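Local coordinates for purine nucleoside phosphorylase (Schistosoma mansoni, PDB 5TBV) that catalyses the reversible phosphorolysis of purine nucleosides to the free base and ribose 1-phosphate, and here binds the adenosine analogue tubercidin, at the TBN site. Coordinates in Å, arbitrary orientation; residue numbers count along the deposited sequence, not the author numbering. Chains: chain A/B, Purine nucleoside phosphorylase.

The TBN site. Residues chain A 35, 88, 90, 118-120, 202-203, 219-221, 244-245, 247, 259, 262; chain B 161. With TBN ('2-(4-amino-pyrrolo[2,3-D]pyrimidin-7-yl)-5-hydroxymethyl-tetrahydro-furan-3,4-diol), chain C.
This is the nucleoside pocket of a trimeric-type purine nucleoside phosphorylase, lined by the ends of strands 112-121, 218-220 and 236-246 and closed by a phenylalanine from the neighbouring subunit. Tubercidin, the 7-deaza analogue of adenosine, is almost wholly buried. The polar edge of its base meets A:Glu203 and A:Asn245. The carboxylate of A:Glu203, bent at chi2 (70°), sets OE1 2.8 Å from ring nitrogen N1; a hydrogen bond here needs a proton on one partner, most likely on the carboxylate, since N1 of an adenine-type base is normally an acceptor. A:Asn245, with CG in the crowded position between backbone N and carbonyl carbon (chi1 68°), takes the exocyclic amine N6 on a lone pair of OD1, in the carbonyl plane, at 3.2 Å. Tubercidin has carbon C7 where adenosine has N7, and A:Ala244 CB and A:Val262 CG2 pack near this five-membered ring. A:Tyr202 points its CD1-CE1 edge at one face of the TBN base, CD1 over C6, ring planes 73° apart. Its phenol OH lies 2.8 Å from the 5'-hydroxyl O5', which A:His259 ND1 grips at the same distance in the plane of the imidazole, so two bonds fix that hydroxyl. C5' sits over the centre of one face of the B:Phe161 ring, a CH-pi contact 3.7 Å from the centroid, while B:Phe161 CE2 sits over the centre of the A:His259 imidazole. On the ribose, the backbone N of A:Met221 donates to the 2'-hydroxyl O2' at 3.0 Å, and its extended side chain passes over the beta face of the sugar, SD beside C2' and C3', carrying the methyl CE to 3.7 Å from N3 and C2 at the rim of the base, out of its plane on the A:Tyr202 side. A:Tyr90 OH bonds the 3'-hydroxyl O3' at 2.9 Å and rests over the face of the A:His88 imidazole.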
loop_
_atom_site.group_PDB
_atom_site.type_symbol
_atom_site.label_atom_id
_atom_site.label_comp_id
_atom_site.label_asym_id
_atom_site.label_seq_id
_atom_site.Cartn_x
_atom_site.Cartn_y
_atom_site.Cartn_z
ATOM N N SER A 35 -15.500 -11.538 14.367
ATOM C CA SER A 35 -16.773 -11.751 13.672
ATOM C C SER A 35 -17.566 -12.918 14.255
ATOM O O SER A 35 -17.128 -14.073 14.188
ATOM C CB SER A 35 -16.538 -12.001 12.167
ATOM O OG SER A 35 -16.218 -10.803 11.470
ATOM N N HIS A 88 -13.262 -1.916 11.707
ATOM C CA HIS A 88 -12.312 -2.313 10.671
ATOM C C HIS A 88 -12.006 -1.146 9.739
ATOM O O HIS A 88 -12.878 -0.318 9.456
ATOM C CB HIS A 88 -12.858 -3.471 9.797
ATOM C CG HIS A 88 -13.434 -4.614 10.575
ATOM N ND1 HIS A 88 -14.670 -4.555 11.192
ATOM C CD2 HIS A 88 -12.967 -5.873 10.785
ATOM C CE1 HIS A 88 -14.926 -5.716 11.775
ATOM N NE2 HIS A 88 -13.913 -6.534 11.543
ATOM N N TYR A 90 -11.531 -1.307 6.444
ATOM C CA TYR A 90 -12.335 -1.345 5.211
ATOM C C TYR A 90 -13.691 -0.664 5.360
ATOM O O TYR A 90 -14.336 -0.373 4.340
ATOM C CB TYR A 90 -12.545 -2.785 4.692
ATOM C CG TYR A 90 -13.231 -3.741 5.665
ATOM C CD1 TYR A 90 -14.579 -3.592 5.992
ATOM C CD2 TYR A 90 -12.526 -4.797 6.251
ATOM C CE1 TYR A 90 -15.212 -4.462 6.870
ATOM C CE2 TYR A 90 -13.146 -5.670 7.146
ATOM C CZ TYR A 90 -14.483 -5.492 7.446
ATOM O OH TYR A 90 -15.124 -6.327 8.331
ATOM N N LEU A 118 -11.565 -13.933 12.933
ATOM C CA LEU A 118 -11.801 -14.955 11.910
ATOM C C LEU A 118 -10.897 -14.679 10.710
ATOM O O LEU A 118 -10.768 -13.536 10.285
ATOM C CB LEU A 118 -13.265 -14.953 11.446
ATOM C CG LEU A 118 -14.354 -15.670 12.267
ATOM C CD1 LEU A 118 -14.274 -17.190 12.075
ATOM C CD2 LEU A 118 -14.260 -15.331 13.737
ATOM N N ALA A 119 -10.317 -15.725 10.127
ATOM C CA ALA A 119 -9.297 -15.505 9.107
ATOM C C ALA A 119 -9.294 -16.646 8.094
ATOM O O ALA A 119 -9.846 -17.725 8.328
ATOM C CB ALA A 119 -7.907 -15.372 9.735
ATOM N N GLY A 120 -8.636 -16.413 6.963
ATOM C CA GLY A 120 -8.404 -17.486 6.007
ATOM C C GLY A 120 -7.085 -18.202 6.288
ATOM O O GLY A 120 -6.080 -17.564 6.610
ATOM N N TYR A 202 -12.279 -10.592 -0.535
ATOM C CA TYR A 202 -11.454 -11.729 -0.126
ATOM C C TYR A 202 -10.223 -11.815 -1.027
ATOM O O TYR A 202 -10.234 -11.341 -2.159
ATOM C CB TYR A 202 -12.267 -13.034 -0.208
ATOM C CG TYR A 202 -13.385 -13.071 0.833
ATOM C CD1 TYR A 202 -13.086 -13.124 2.199
ATOM C CD2 TYR A 202 -14.735 -13.052 0.447
ATOM C CE1 TYR A 202 -14.104 -13.139 3.170
ATOM C CE2 TYR A 202 -15.760 -13.080 1.412
ATOM C CZ TYR A 202 -15.428 -13.132 2.767
ATOM O OH TYR A 202 -16.433 -13.143 3.701
ATOM N N GLU A 203 -9.142 -12.405 -0.511
ATOM C CA GLU A 203 -7.939 -12.609 -1.331
ATOM C C GLU A 203 -8.269 -13.359 -2.607
ATOM O O GLU A 203 -8.972 -14.371 -2.578
ATOM C CB GLU A 203 -6.869 -13.397 -0.562
ATOM C CG GLU A 203 -6.411 -12.700 0.709
ATOM C CD GLU A 203 -7.498 -12.680 1.798
ATOM O OE1 GLU A 203 -8.212 -13.704 1.931
ATOM O OE2 GLU A 203 -7.634 -11.636 2.493
ATOM N N VAL A 219 -4.457 -15.029 6.869
ATOM C CA VAL A 219 -4.706 -13.687 6.342
ATOM C C VAL A 219 -6.066 -13.195 6.838
ATOM O O VAL A 219 -7.040 -13.956 6.869
ATOM C CB VAL A 219 -4.630 -13.680 4.792
ATOM C CG1 VAL A 219 -5.644 -14.669 4.168
ATOM C CG2 VAL A 219 -4.853 -12.270 4.246
ATOM N N GLY A 220 -6.138 -11.922 7.232
ATOM C CA GLY A 220 -7.430 -11.338 7.565
ATOM C C GLY A 220 -7.380 -9.825 7.444
ATOM O O GLY A 220 -6.360 -9.258 7.047
ATOM N N MET A 221 -8.497 -9.167 7.806
ATOM C CA MET A 221 -8.687 -7.731 7.558
ATOM C C MET A 221 -8.746 -6.895 8.840
ATOM O O MET A 221 -9.306 -5.781 8.832
ATOM C CB MET A 221 -9.954 -7.483 6.729
ATOM C CG MET A 221 -10.140 -8.398 5.520
ATOM S SD MET A 221 -11.688 -8.129 4.624
ATOM C CE MET A 221 -11.511 -9.453 3.405
ATOM N N ALA A 244 -11.648 -19.733 9.233
ATOM C CA ALA A 244 -12.952 -19.902 8.590
ATOM C C ALA A 244 -12.899 -20.842 7.397
ATOM O O ALA A 244 -13.873 -21.555 7.126
ATOM C CB ALA A 244 -13.510 -18.545 8.126
ATOM N N ASN A 245 -11.782 -20.875 6.687
ATOM C CA ASN A 245 -11.664 -21.622 5.442
ATOM C C ASN A 245 -10.179 -21.716 5.132
ATOM O O ASN A 245 -9.384 -20.917 5.637
ATOM C CB ASN A 245 -12.409 -20.904 4.312
ATOM C CG ASN A 245 -11.731 -19.574 3.925
ATOM O OD1 ASN A 245 -11.731 -18.591 4.688
ATOM N ND2 ASN A 245 -11.131 -19.552 2.745
ATOM N N SER A 247 -7.899 -20.893 2.169
ATOM C CA SER A 247 -8.002 -20.204 0.880
ATOM C C SER A 247 -7.266 -20.938 -0.236
ATOM O O SER A 247 -7.685 -20.858 -1.398
ATOM C CB SER A 247 -7.458 -18.775 0.984
ATOM O OG SER A 247 -8.005 -18.084 2.097
ATOM N N HIS A 259 -19.463 -14.421 3.828
ATOM C CA HIS A 259 -19.522 -14.038 5.243
ATOM C C HIS A 259 -20.481 -14.921 6.041
ATOM O O HIS A 259 -20.319 -15.051 7.264
ATOM C CB HIS A 259 -19.908 -12.551 5.380
ATOM C CG HIS A 259 -19.633 -11.959 6.740
ATOM N ND1 HIS A 259 -18.386 -11.977 7.332
ATOM C CD2 HIS A 259 -20.452 -11.315 7.614
ATOM C CE1 HIS A 259 -18.444 -11.368 8.508
ATOM N NE2 HIS A 259 -19.686 -10.947 8.699
ATOM N N VAL A 262 -18.501 -17.713 7.294
ATOM C CA VAL A 262 -17.621 -17.223 8.356
ATOM C C VAL A 262 -18.358 -17.219 9.693
ATOM O O VAL A 262 -17.843 -17.709 10.710
ATOM C CB VAL A 262 -17.082 -15.816 8.021
ATOM C CG1 VAL A 262 -16.350 -15.215 9.245
ATOM C CG2 VAL A 262 -16.163 -15.813 6.797
ATOM N N PHE B 161 -18.548 -8.129 1.246
ATOM C CA PHE B 161 -17.322 -8.916 1.049
ATOM C C PHE B 161 -17.418 -9.740 -0.231
ATOM O O PHE B 161 -17.814 -10.913 -0.191
ATOM C CB PHE B 161 -17.065 -9.859 2.229
ATOM C CG PHE B 161 -17.029 -9.166 3.563
ATOM C CD1 PHE B 161 -15.954 -8.352 3.906
ATOM C CD2 PHE B 161 -18.065 -9.333 4.475
ATOM C CE1 PHE B 161 -15.923 -7.705 5.148
ATOM C CE2 PHE B 161 -18.036 -8.688 5.706
ATOM C CZ PHE B 161 -16.960 -7.879 6.040
HETATM O "O5'" TBN C . -15.764 -12.358 6.327
HETATM C "C5'" TBN C . -14.944 -11.210 6.357
HETATM C "C4'" TBN C . -14.611 -10.768 7.778
HETATM O "O4'" TBN C . -14.000 -11.820 8.454
HETATM C "C1'" TBN C . -12.620 -11.783 8.280
HETATM N N9 TBN C . -12.261 -12.878 7.366
HETATM C C8 TBN C . -12.877 -14.055 7.446
HETATM C C7 TBN C . -12.433 -14.946 6.526
HETATM C C5 TBN C . -11.454 -14.230 5.824
HETATM C C6 TBN C . -10.551 -14.542 4.683
HETATM N N1 TBN C . -9.735 -13.586 4.263
HETATM C C2 TBN C . -9.736 -12.402 4.844
HETATM N N3 TBN C . -10.496 -12.060 5.869
HETATM C C4 TBN C . -11.365 -12.903 6.396
HETATM N N6 TBN C . -10.557 -15.734 4.061
HETATM C "C2'" TBN C . -12.296 -10.387 7.777
HETATM O "O2'" TBN C . -11.327 -9.846 8.580
HETATM C "C3'" TBN C . -13.608 -9.633 7.789
HETATM O "O3'" TBN C . -13.771 -8.773 8.897
#